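Side-chain contacts in ATP synthase epsilon chain (Caldalkalibacillus thermarum TA2.A1, PDB 5IK2), which forms part of the F1 sector of ATP synthase, which probably makes ATP from ADP by using a proton gradient, and can itself bind ATP: residues Gln5-Thr10 with Val15-Ala20; Ala62-Phe67 with Leu121-Val126; Glu91-Ala96 with Val126-Ala131; Ala98-Ile103 with Leu115-Ala120. The protein carries 2 engineered substitutions. All coordinates share one frame; numbering follows the deposited sequence.

Interaction 1: residues Gln5-Thr10 with Val15-Ala20; sequences QVDIVT and VFQGEA
Q5 folds its amide against G18 and E19 of the facing segment. Its CG is anti to the backbone N (chi1 -163°), and a bend at chi2 then brings NE2 to 3.3 Å from C of G18. OE1 sits 3.2 Å from CG of E19. The Q5 amide and the E19 carboxylate are almost parallel, with planes 16° apart. On the same face, D7 lays OD1 beside CG of Q17, while its OD2 forms a salt bridge with K74. The other face carries V6, I8 and F16. The I8 and F16 side chains cross obliquely, with their CB atoms 4.0 Å apart. The edge of the F16 ring meets V6 O. Beyond the corner at G18, A20 CB touches V6 CG2 at 3.7 Å. I52 of strand 48-54 covers I8, F16 and A20 on this face. The backbones are joined by V6 N to G18 O at 2.9 Å. Near the other end, I8 O accepts two bonds, from V15 N at 2.9 Å and from F16 N at 3.2 Å. The second uses a lone pair in the carbonyl plane. Two residues, V15 and F16, sit opposite the single I8, which makes a classic beta bulge in the antiparallel hairpin of the N-terminal beta sandwich.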
loop_
_atom_site.group_PDB
_atom_site.type_symbol
_atom_site.label_atom_id
_atom_site.label_comp_id
_atom_site.label_asym_id
_atom_site.label_seq_id
_atom_site.Cartn_x
_atom_site.Cartn_y
_atom_site.Cartn_z
ATOM N N GLN H 5 39.381 60.479 3.039
ATOM C CA GLN H 5 38.570 59.260 2.931
ATOM C C GLN H 5 37.806 59.277 1.603
ATOM O O GLN H 5 37.210 60.296 1.244
ATOM C CB GLN H 5 37.602 59.143 4.119
ATOM C CG GLN H 5 37.007 57.752 4.332
ATOM C CD GLN H 5 37.969 56.767 4.994
ATOM O OE1 GLN H 5 38.621 57.087 5.993
ATOM N NE2 GLN H 5 38.044 55.553 4.451
ATOM N N VAL H 6 37.842 58.154 0.882
ATOM C CA VAL H 6 37.234 58.033 -0.448
ATOM C C VAL H 6 36.251 56.868 -0.467
ATOM O O VAL H 6 36.576 55.780 0.009
ATOM C CB VAL H 6 38.290 57.774 -1.549
ATOM C CG1 VAL H 6 37.668 57.899 -2.939
ATOM C CG2 VAL H 6 39.472 58.723 -1.409
ATOM N N ASP H 7 35.064 57.104 -1.026
ATOM C CA ASP H 7 34.066 56.057 -1.260
ATOM C C ASP H 7 33.622 56.078 -2.723
ATOM O O ASP H 7 33.089 57.085 -3.192
ATOM C CB ASP H 7 32.837 56.257 -0.358
ATOM C CG ASP H 7 33.073 55.834 1.091
ATOM O OD1 ASP H 7 34.134 55.266 1.423
ATOM O OD2 ASP H 7 32.168 56.073 1.916
ATOM N N ILE H 8 33.866 54.974 -3.433
ATOM C CA ILE H 8 33.286 54.735 -4.757
ATOM C C ILE H 8 32.147 53.735 -4.566
ATOM O O ILE H 8 32.373 52.614 -4.108
ATOM C CB ILE H 8 34.332 54.202 -5.763
ATOM C CG1 ILE H 8 35.366 55.295 -6.064
ATOM C CG2 ILE H 8 33.659 53.733 -7.056
ATOM C CD1 ILE H 8 36.622 54.806 -6.750
ATOM N N VAL H 9 30.935 54.154 -4.928
ATOM C CA VAL H 9 29.701 53.429 -4.613
ATOM C C VAL H 9 28.807 53.328 -5.861
ATOM O O VAL H 9 28.859 54.187 -6.743
ATOM C CB VAL H 9 28.965 54.143 -3.445
ATOM C CG1 VAL H 9 27.579 53.561 -3.191
ATOM C CG2 VAL H 9 29.807 54.075 -2.175
ATOM N N THR H 10 28.020 52.252 -5.935
ATOM C CA THR H 10 26.958 52.089 -6.935
ATOM C C THR H 10 25.610 51.996 -6.196
ATOM O O THR H 10 25.591 52.002 -4.963
ATOM C CB THR H 10 27.199 50.834 -7.812
ATOM O OG1 THR H 10 26.959 49.644 -7.048
ATOM C CG2 THR H 10 28.622 50.810 -8.353
ATOM N N VAL H 15 32.149 49.793 -3.507
ATOM C CA VAL H 15 33.198 49.195 -4.343
ATOM C C VAL H 15 34.597 49.463 -3.786
ATOM O O VAL H 15 35.419 48.549 -3.721
ATOM C CB VAL H 15 33.108 49.717 -5.797
ATOM C CG1 VAL H 15 34.152 49.047 -6.688
ATOM C CG2 VAL H 15 31.702 49.495 -6.345
ATOM N N PHE H 16 34.866 50.716 -3.418
ATOM C CA PHE H 16 36.145 51.110 -2.818
ATOM C C PHE H 16 35.913 51.854 -1.506
ATOM O O PHE H 16 34.972 52.642 -1.389
ATOM C CB PHE H 16 36.943 51.997 -3.781
ATOM C CG PHE H 16 38.350 52.280 -3.324
ATOM C CD1 PHE H 16 39.389 51.416 -3.654
ATOM C CD2 PHE H 16 38.637 53.409 -2.557
ATOM C CE1 PHE H 16 40.688 51.671 -3.231
ATOM C CE2 PHE H 16 39.931 53.668 -2.130
ATOM C CZ PHE H 16 40.959 52.799 -2.470
ATOM N N GLN H 17 36.779 51.585 -0.529
ATOM C CA GLN H 17 36.786 52.283 0.757
ATOM C C GLN H 17 38.226 52.382 1.258
ATOM O O GLN H 17 38.944 51.380 1.277
ATOM C CB GLN H 17 35.933 51.534 1.785
ATOM C CG GLN H 17 34.434 51.673 1.586
ATOM C CD GLN H 17 33.638 51.028 2.710
ATOM O OE1 GLN H 17 33.871 49.868 3.056
ATOM N NE2 GLN H 17 32.693 51.772 3.286
ATOM N N GLY H 18 38.642 53.582 1.657
ATOM C CA GLY H 18 39.996 53.802 2.175
ATOM C C GLY H 18 40.432 55.254 2.140
ATOM O O GLY H 18 39.751 56.101 1.560
ATOM N N GLU H 19 41.571 55.529 2.769
ATOM C CA GLU H 19 42.165 56.864 2.782
ATOM C C GLU H 19 43.217 56.976 1.683
ATOM O O GLU H 19 44.148 56.170 1.635
ATOM C CB GLU H 19 42.790 57.161 4.143
ATOM C CG GLU H 19 41.766 57.333 5.252
ATOM C CD GLU H 19 42.344 58.005 6.480
ATOM O OE1 GLU H 19 43.346 57.490 7.025
ATOM O OE2 GLU H 19 41.795 59.048 6.901
ATOM N N ALA H 20 43.062 57.978 0.815
ATOM C CA ALA H 20 43.925 58.169 -0.354
ATOM C C ALA H 20 44.720 59.471 -0.274
ATOM O O ALA H 20 44.265 60.452 0.316
ATOM C CB ALA H 20 43.084 58.161 -1.617
#

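Interaction 2: residues Ala62-Phe67 with Leu121-Val126; sequences AVSGGF and LERAEV
S64 meets the side of R123, with OG 3.3 Å from R123 NE. This hydrogen bond is weak and bent, with an N-H...O angle of 129°, and OG approaches the guanidinium obliquely. The same OG lies 3.5 Å from R123 CG, so the aliphatic part of the arginine also touches the serine. R123 extends from the helix with CG anti to the backbone N, and its bend at chi3 (-66°) turns NE to the serine. Further along, A62 CB packs on V126 CG1 at 3.8 Å, and that methyl also comes 4.1 Å from V63 N. Strand 62-64 and helix 121-126 run antiparallel, their axes 8.1 Å apart. Here the C-terminal helical hairpin lies on the N-terminal beta sandwich, as in the compact form of epsilon subunits. R123 is an ATP-binding residue, though this chain holds no ATP. The stronger partner of S64 OG is T81, another ATP-binding residue, whose hydroxyl it meets through a hydrogen bond. Backbone bonds between S64 and T81 and between A62 and E83 join this strand to strand 81-83. T47 and P49 also pack against V126. A polar side chain from the chain of another protein lies against R123.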
loop_
_atom_site.group_PDB
_atom_site.type_symbol
_atom_site.label_atom_id
_atom_site.label_comp_id
_atom_site.label_asym_id
_atom_site.label_seq_id
_atom_site.Cartn_x
_atom_site.Cartn_y
_atom_site.Cartn_z
ATOM N N ALA H 62 37.089 50.947 -12.883
ATOM C CA ALA H 62 36.341 51.245 -14.109
ATOM C C ALA H 62 34.987 51.838 -13.737
ATOM O O ALA H 62 34.139 51.128 -13.211
ATOM C CB ALA H 62 36.158 49.980 -14.941
ATOM N N VAL H 63 34.799 53.132 -14.001
ATOM C CA VAL H 63 33.566 53.851 -13.646
ATOM C C VAL H 63 32.852 54.354 -14.903
ATOM O O VAL H 63 33.487 54.925 -15.793
ATOM C CB VAL H 63 33.866 55.045 -12.705
ATOM C CG1 VAL H 63 32.604 55.859 -12.418
ATOM C CG2 VAL H 63 34.496 54.548 -11.408
ATOM N N SER H 64 31.535 54.142 -14.960
ATOM C CA SER H 64 30.693 54.653 -16.049
ATOM C C SER H 64 29.382 55.213 -15.497
ATOM O O SER H 64 28.787 54.630 -14.590
ATOM C CB SER H 64 30.403 53.551 -17.077
ATOM O OG SER H 64 29.397 52.657 -16.628
ATOM N N GLY H 65 28.948 56.344 -16.052
ATOM C CA GLY H 65 27.696 56.986 -15.663
ATOM C C GLY H 65 27.681 57.442 -14.217
ATOM O O GLY H 65 26.738 57.141 -13.482
ATOM N N GLY H 66 28.725 58.166 -13.814
ATOM C CA GLY H 66 28.876 58.627 -12.430
ATOM C C GLY H 66 29.188 60.100 -12.277
ATOM O O GLY H 66 29.451 60.795 -13.258
ATOM N N PHE H 67 29.137 60.566 -11.029
ATOM C CA PHE H 67 29.493 61.944 -10.681
ATOM C C PHE H 67 30.290 62.001 -9.376
ATOM O O PHE H 67 30.155 61.129 -8.510
ATOM C CB PHE H 67 28.242 62.833 -10.597
ATOM C CG PHE H 67 27.375 62.573 -9.391
ATOM C CD1 PHE H 67 26.460 61.522 -9.386
ATOM C CD2 PHE H 67 27.456 63.394 -8.265
ATOM C CE1 PHE H 67 25.654 61.285 -8.278
ATOM C CE2 PHE H 67 26.653 63.162 -7.155
ATOM C CZ PHE H 67 25.749 62.107 -7.162
ATOM N N LEU H 121 29.388 51.368 -25.321
ATOM C CA LEU H 121 30.724 51.115 -25.879
ATOM C C LEU H 121 31.829 51.654 -24.962
ATOM O O LEU H 121 32.841 50.984 -24.749
ATOM C CB LEU H 121 30.853 51.736 -27.279
ATOM C CG LEU H 121 32.207 51.657 -27.997
ATOM C CD1 LEU H 121 32.680 50.217 -28.127
ATOM C CD2 LEU H 121 32.117 52.320 -29.363
ATOM N N GLU H 122 31.630 52.864 -24.438
ATOM C CA GLU H 122 32.569 53.474 -23.486
ATOM C C GLU H 122 32.680 52.686 -22.177
ATOM O O GLU H 122 33.769 52.584 -21.608
ATOM C CB GLU H 122 32.175 54.926 -23.187
ATOM C CG GLU H 122 32.494 55.888 -24.321
ATOM C CD GLU H 122 31.887 57.268 -24.136
ATOM O OE1 GLU H 122 31.382 57.576 -23.034
ATOM O OE2 GLU H 122 31.924 58.055 -25.102
ATOM N N ARG H 123 31.555 52.146 -21.707
ATOM C CA ARG H 123 31.529 51.266 -20.532
ATOM C C ARG H 123 32.369 50.008 -20.756
ATOM O O ARG H 123 33.101 49.582 -19.861
ATOM C CB ARG H 123 30.088 50.870 -20.191
ATOM C CG ARG H 123 29.926 50.046 -18.921
ATOM C CD ARG H 123 28.492 49.576 -18.746
ATOM N NE ARG H 123 27.568 50.686 -18.505
ATOM C CZ ARG H 123 26.248 50.561 -18.343
ATOM N NH1 ARG H 123 25.660 49.364 -18.392
ATOM N NH2 ARG H 123 25.504 51.644 -18.126
ATOM N N ALA H 124 32.252 49.425 -21.949
ATOM C CA ALA H 124 32.979 48.204 -22.305
ATOM C C ALA H 124 34.485 48.425 -22.429
ATOM O O ALA H 124 35.267 47.630 -21.905
ATOM C CB ALA H 124 32.429 47.621 -23.599
ATOM N N GLU H 125 34.884 49.492 -23.121
ATOM C CA GLU H 125 36.308 49.799 -23.337
ATOM C C GLU H 125 37.043 50.177 -22.045
ATOM O O GLU H 125 38.198 49.788 -21.855
ATOM C CB GLU H 125 36.481 50.897 -24.395
ATOM C CG GLU H 125 36.127 50.436 -25.803
ATOM C CD GLU H 125 36.382 51.491 -26.867
ATOM O OE1 GLU H 125 36.076 52.681 -26.630
ATOM O OE2 GLU H 125 36.879 51.122 -27.953
ATOM N N VAL H 126 36.374 50.924 -21.168
ATOM C CA VAL H 126 36.936 51.288 -19.859
ATOM C C VAL H 126 37.097 50.056 -18.957
ATOM O O VAL H 126 38.081 49.958 -18.222
ATOM C CB VAL H 126 36.094 52.392 -19.169
ATOM C CG1 VAL H 126 36.486 52.584 -17.708
ATOM C CG2 VAL H 126 36.251 53.706 -19.920
#

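Interaction 3: residues Glu91-Ala96 with Val126-Ala131; sequences EAAKKA and VRLQVA. Engineered in segment 91-96: A92 (natural residue Arg).
L128 turns its branch to A93 with CG anti to the carbonyl carbon (chi1 -66°). Its chi2 (159°) sets CD1 roughly anti to CA and leaves CD2, the other branch, 3.9 Å from A93 CB. The same CD2 methyl meets K94 CG at 3.8 Å. K94 has its CG anti to its own carbonyl carbon too, and its long extended chain crosses the leucine at about a right angle. Only the first part of the lysine takes part. Next to L128, R127 touches A93 through its CB, at 4.3 Å. The segment axes are 9.4 Å apart and cross at -142°. Replacing L128 with an alanine would probably open a gap over A93 and leave the aliphatic part of K94 without its apolar partner. K97, one turn along helix 90-104, also packs on the leucine. R127 and E83 are both ATP-binding residues in this protein. A92, at another ATP-binding position, is an engineered replacement of arginine and does not touch the facing segment. The contact between the two helices of the C-terminal hairpin is therefore apolar and small, made by methyl and methylene groups, while the R127 guanidinium runs away from this patch to a salt bridge with E83 and K94 NZ reaches only a long salt bridge with E91 on its own helix.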
loop_
_atom_site.group_PDB
_atom_site.type_symbol
_atom_site.label_atom_id
_atom_site.label_comp_id
_atom_site.label_asym_id
_atom_site.label_seq_id
_atom_site.Cartn_x
_atom_site.Cartn_y
_atom_site.Cartn_z
ATOM N N GLU H 91 35.372 38.620 -20.982
ATOM C CA GLU H 91 34.730 38.137 -22.216
ATOM C C GLU H 91 33.402 38.840 -22.517
ATOM O O GLU H 91 33.079 39.077 -23.684
ATOM C CB GLU H 91 34.516 36.616 -22.165
ATOM C CG GLU H 91 35.803 35.803 -22.172
ATOM C CD GLU H 91 36.612 35.985 -23.446
ATOM O OE1 GLU H 91 36.058 35.751 -24.542
ATOM O OE2 GLU H 91 37.798 36.368 -23.349
ATOM N N ALA H 92 32.645 39.166 -21.470
ATOM C CA ALA H 92 31.409 39.940 -21.608
ATOM C C ALA H 92 31.673 41.351 -22.142
ATOM O O ALA H 92 30.880 41.874 -22.927
ATOM C CB ALA H 92 30.673 40.012 -20.276
ATOM N N ALA H 93 32.784 41.952 -21.712
ATOM C CA ALA H 93 33.191 43.287 -22.169
ATOM C C ALA H 93 33.646 43.299 -23.629
ATOM O O ALA H 93 33.371 44.256 -24.354
ATOM C CB ALA H 93 34.290 43.843 -21.273
ATOM N N LYS H 94 34.346 42.247 -24.052
ATOM C CA LYS H 94 34.776 42.102 -25.450
ATOM C C LYS H 94 33.592 41.937 -26.408
ATOM O O LYS H 94 33.556 42.568 -27.469
ATOM C CB LYS H 94 35.743 40.921 -25.604
ATOM C CG LYS H 94 37.108 41.160 -24.985
ATOM C CD LYS H 94 38.024 39.962 -25.174
ATOM C CE LYS H 94 39.393 40.211 -24.562
ATOM N NZ LYS H 94 40.258 39.000 -24.619
ATOM N N LYS H 95 32.636 41.090 -26.030
ATOM C CA LYS H 95 31.407 40.890 -26.811
ATOM C C LYS H 95 30.515 42.135 -26.819
ATOM O O LYS H 95 29.867 42.423 -27.826
ATOM C CB LYS H 95 30.629 39.669 -26.305
ATOM C CG LYS H 95 31.301 38.352 -26.662
ATOM C CD LYS H 95 30.832 37.199 -25.791
ATOM C CE LYS H 95 31.621 35.932 -26.095
ATOM N NZ LYS H 95 31.436 34.884 -25.054
ATOM N N ALA H 96 30.493 42.862 -25.702
ATOM C CA ALA H 96 29.796 44.148 -25.617
ATOM C C ALA H 96 30.469 45.221 -26.478
ATOM O O ALA H 96 29.781 46.012 -27.127
ATOM C CB ALA H 96 29.711 44.610 -24.170
ATOM N N VAL H 126 36.374 50.924 -21.168
ATOM C CA VAL H 126 36.936 51.288 -19.859
ATOM C C VAL H 126 37.097 50.056 -18.957
ATOM O O VAL H 126 38.081 49.958 -18.222
ATOM C CB VAL H 126 36.094 52.392 -19.169
ATOM C CG1 VAL H 126 36.486 52.584 -17.708
ATOM C CG2 VAL H 126 36.251 53.706 -19.920
ATOM N N ARG H 127 36.138 49.130 -19.016
ATOM C CA ARG H 127 36.253 47.838 -18.316
ATOM C C ARG H 127 37.455 47.007 -18.787
ATOM O O ARG H 127 38.096 46.330 -17.979
ATOM C CB ARG H 127 34.961 47.019 -18.456
ATOM C CG ARG H 127 33.864 47.435 -17.491
ATOM C CD ARG H 127 32.549 46.753 -17.820
ATOM N NE ARG H 127 31.523 47.006 -16.807
ATOM C CZ ARG H 127 30.250 46.614 -16.888
ATOM N NH1 ARG H 127 29.806 45.936 -17.946
ATOM N NH2 ARG H 127 29.407 46.903 -15.901
ATOM N N LEU H 128 37.749 47.064 -20.087
ATOM C CA LEU H 128 38.912 46.378 -20.663
ATOM C C LEU H 128 40.242 47.037 -20.278
ATOM O O LEU H 128 41.218 46.335 -20.010
ATOM C CB LEU H 128 38.787 46.288 -22.190
ATOM C CG LEU H 128 37.633 45.407 -22.693
ATOM C CD1 LEU H 128 37.257 45.757 -24.125
ATOM C CD2 LEU H 128 37.972 43.927 -22.572
ATOM N N GLN H 129 40.277 48.372 -20.258
ATOM C CA GLN H 129 41.465 49.129 -19.817
ATOM C C GLN H 129 41.878 48.799 -18.379
ATOM O O GLN H 129 43.060 48.582 -18.102
ATOM C CB GLN H 129 41.227 50.643 -19.923
ATOM C CG GLN H 129 41.273 51.212 -21.333
ATOM C CD GLN H 129 40.906 52.690 -21.378
ATOM O OE1 GLN H 129 41.289 53.467 -20.500
ATOM N NE2 GLN H 129 40.161 53.085 -22.408
ATOM N N VAL H 130 40.896 48.772 -17.479
ATOM C CA VAL H 130 41.134 48.493 -16.057
ATOM C C VAL H 130 41.459 47.009 -15.819
ATOM O O VAL H 130 42.199 46.682 -14.890
ATOM C CB VAL H 130 39.944 48.970 -15.184
ATOM C CG1 VAL H 130 40.129 48.589 -13.718
ATOM C CG2 VAL H 130 39.784 50.483 -15.305
ATOM N N ALA H 131 40.918 46.123 -16.658
ATOM C CA ALA H 131 41.245 44.689 -16.603
ATOM C C ALA H 131 42.687 44.386 -17.041
ATOM O O ALA H 131 43.330 43.507 -16.465
ATOM C CB ALA H 131 40.261 43.886 -17.442
#

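Interaction 4: residues Ala98-Ile103 with Leu115-Ala120; sequences ARHETI and LRHKRA
H100 and H117 mark the closest backbone approach, with CA atoms 5.4 Å apart on helices whose axes pass at 8.8 Å and 136°. Both histidines have CG anti to the carbonyl carbon (chi1 -65°). The rings meet at their borders, neither over the other's face, with planes at 32°. Their ND1 atoms are 3.4 Å apart and share a weak hydrogen bond in which either could be the donor. A120 CB lies over one face of the H100 ring, 3.5 Å from its centroid, a CH-pi contact. R99 CD lies over the opposite face, offset toward the rim. I103 packs over a face of the H117 ring, with CG2 3.5 Å from CD2. With an alanine at H100, H117 ND1 would probably lose this partner, and A120 CB would no longer have a ring to pack on. R99 is an ATP-binding residue; R116 has its own salt bridge to D113. The contact lies toward the turn of the C-terminal helical hairpin, away from the beta sandwich. Next in helix 114-133, L121 packs on H100 and E101 of helix 90-104.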
loop_
_atom_site.group_PDB
_atom_site.type_symbol
_atom_site.label_atom_id
_atom_site.label_comp_id
_atom_site.label_asym_id
_atom_site.label_seq_id
_atom_site.Cartn_x
_atom_site.Cartn_y
_atom_site.Cartn_z
ATOM N N ALA H 98 32.435 44.667 -29.232
ATOM C CA ALA H 98 32.209 44.265 -30.626
ATOM C C ALA H 98 30.762 44.483 -31.084
ATOM O O ALA H 98 30.522 44.803 -32.250
ATOM C CB ALA H 98 32.613 42.809 -30.828
ATOM N N ARG H 99 29.811 44.300 -30.167
ATOM C CA ARG H 99 28.396 44.567 -30.432
ATOM C C ARG H 99 28.162 46.049 -30.736
ATOM O O ARG H 99 27.698 46.399 -31.822
ATOM C CB ARG H 99 27.542 44.135 -29.229
ATOM C CG ARG H 99 26.039 44.382 -29.356
ATOM C CD ARG H 99 25.361 44.406 -27.993
ATOM N NE ARG H 99 23.980 44.883 -28.073
ATOM C CZ ARG H 99 23.174 45.088 -27.028
ATOM N NH1 ARG H 99 23.590 44.861 -25.781
ATOM N NH2 ARG H 99 21.935 45.528 -27.232
ATOM N N HIS H 100 28.497 46.904 -29.774
ATOM C CA HIS H 100 28.152 48.328 -29.842
ATOM C C HIS H 100 28.958 49.126 -30.871
ATOM O O HIS H 100 28.420 50.054 -31.469
ATOM C CB HIS H 100 28.259 48.978 -28.456
ATOM C CG HIS H 100 27.277 48.435 -27.464
ATOM N ND1 HIS H 100 25.922 48.387 -27.713
ATOM C CD2 HIS H 100 27.448 47.918 -26.225
ATOM C CE1 HIS H 100 25.303 47.860 -26.673
ATOM N NE2 HIS H 100 26.206 47.567 -25.755
ATOM N N GLU H 101 30.226 48.770 -31.083
ATOM C CA GLU H 101 31.073 49.489 -32.047
ATOM C C GLU H 101 30.669 49.233 -33.508
ATOM O O GLU H 101 30.733 50.149 -34.330
ATOM C CB GLU H 101 32.566 49.184 -31.818
ATOM C CG GLU H 101 33.073 47.850 -32.362
ATOM C CD GLU H 101 34.468 47.494 -31.872
ATOM O OE1 GLU H 101 34.866 46.321 -32.027
ATOM O OE2 GLU H 101 35.173 48.378 -31.337
ATOM N N THR H 102 30.255 48.004 -33.822
ATOM C CA THR H 102 29.808 47.651 -35.180
ATOM C C THR H 102 28.436 48.250 -35.520
ATOM O O THR H 102 28.186 48.599 -36.675
ATOM C CB THR H 102 29.768 46.124 -35.402
ATOM O OG1 THR H 102 28.920 45.512 -34.426
ATOM C CG2 THR H 102 31.172 45.525 -35.312
ATOM N N ILE H 103 27.558 48.359 -34.519
ATOM C CA ILE H 103 26.273 49.063 -34.668
ATOM C C ILE H 103 26.502 50.572 -34.842
ATOM O O ILE H 103 25.870 51.201 -35.693
ATOM C CB ILE H 103 25.323 48.804 -33.465
ATOM C CG1 ILE H 103 24.914 47.326 -33.415
ATOM C CG2 ILE H 103 24.069 49.674 -33.547
ATOM C CD1 ILE H 103 24.291 46.892 -32.101
ATOM N N LEU H 115 23.329 57.632 -28.582
ATOM C CA LEU H 115 23.881 57.848 -27.238
ATOM C C LEU H 115 23.891 56.573 -26.388
ATOM O O LEU H 115 24.823 56.361 -25.610
ATOM C CB LEU H 115 23.107 58.948 -26.499
ATOM C CG LEU H 115 23.170 60.361 -27.092
ATOM C CD1 LEU H 115 22.163 61.273 -26.403
ATOM C CD2 LEU H 115 24.576 60.940 -26.998
ATOM N N ARG H 116 22.864 55.735 -26.542
ATOM C CA ARG H 116 22.756 54.483 -25.782
ATOM C C ARG H 116 23.887 53.506 -26.123
ATOM O O ARG H 116 24.479 52.908 -25.223
ATOM C CB ARG H 116 21.389 53.815 -26.007
ATOM C CG ARG H 116 21.024 52.791 -24.938
ATOM C CD ARG H 116 19.570 52.330 -25.009
ATOM N NE ARG H 116 19.421 50.995 -25.602
ATOM C CZ ARG H 116 19.254 50.720 -26.900
ATOM N NH1 ARG H 116 19.209 51.682 -27.825
ATOM N NH2 ARG H 116 19.131 49.451 -27.287
ATOM N N HIS H 117 24.184 53.363 -27.415
ATOM C CA HIS H 117 25.265 52.480 -27.873
ATOM C C HIS H 117 26.661 53.053 -27.597
ATOM O O HIS H 117 27.574 52.305 -27.236
ATOM C CB HIS H 117 25.124 52.157 -29.370
ATOM C CG HIS H 117 23.897 51.369 -29.714
ATOM N ND1 HIS H 117 23.453 50.303 -28.961
ATOM C CD2 HIS H 117 23.034 51.475 -30.754
ATOM C CE1 HIS H 117 22.361 49.800 -29.509
ATOM N NE2 HIS H 117 22.087 50.493 -30.599
ATOM N N LYS H 118 26.825 54.365 -27.769
ATOM C CA LYS H 118 28.120 55.025 -27.545
ATOM C C LYS H 118 28.541 54.986 -26.072
ATOM O O LYS H 118 29.713 54.759 -25.770
ATOM C CB LYS H 118 28.094 56.474 -28.045
ATOM C CG LYS H 118 29.470 57.122 -28.132
ATOM C CD LYS H 118 29.403 58.498 -28.773
ATOM C CE LYS H 118 30.785 59.123 -28.878
ATOM N NZ LYS H 118 30.738 60.496 -29.453
ATOM N N ARG H 119 27.584 55.215 -25.171
ATOM C CA ARG H 119 27.828 55.106 -23.726
ATOM C C ARG H 119 28.106 53.661 -23.296
ATOM O O ARG H 119 28.973 53.423 -22.453
ATOM C CB ARG H 119 26.660 55.696 -22.920
ATOM C CG ARG H 119 26.627 57.218 -22.935
ATOM C CD ARG H 119 25.499 57.785 -22.085
ATOM N NE ARG H 119 24.190 57.640 -22.726
ATOM C CZ ARG H 119 23.042 58.141 -22.258
ATOM N NH1 ARG H 119 23.001 58.837 -21.121
ATOM N NH2 ARG H 119 21.914 57.940 -22.939
ATOM N N ALA H 120 27.376 52.710 -23.882
ATOM C CA ALA H 120 27.609 51.277 -23.642
ATOM C C ALA H 120 28.962 50.797 -24.193
ATOM O O ALA H 120 29.594 49.918 -23.604
ATOM C CB ALA H 120 26.474 50.447 -24.228
#

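How the interactions relate
Interaction 1 comes first along the chain and lies within the beta sandwich. Its centre is about 17 Å from that of interaction 2, and the two reach the same sheet without touching. Interactions 2, 3 and 4 all use helix 114-133. Interactions 2 and 3 share V126, have centres about 10 Å apart, and alternate along the chain. Interaction 4 is nested inside the loops closed by both. Interactions 3 and 4 hold helices 90-104 and 114-133 together at two levels, with centres about 13 Å apart. Interaction 2 then joins this hairpin to the sandwich. Residues known to bind ATP occur in interactions 2, 3 and 4, consistent with a site between the two domains.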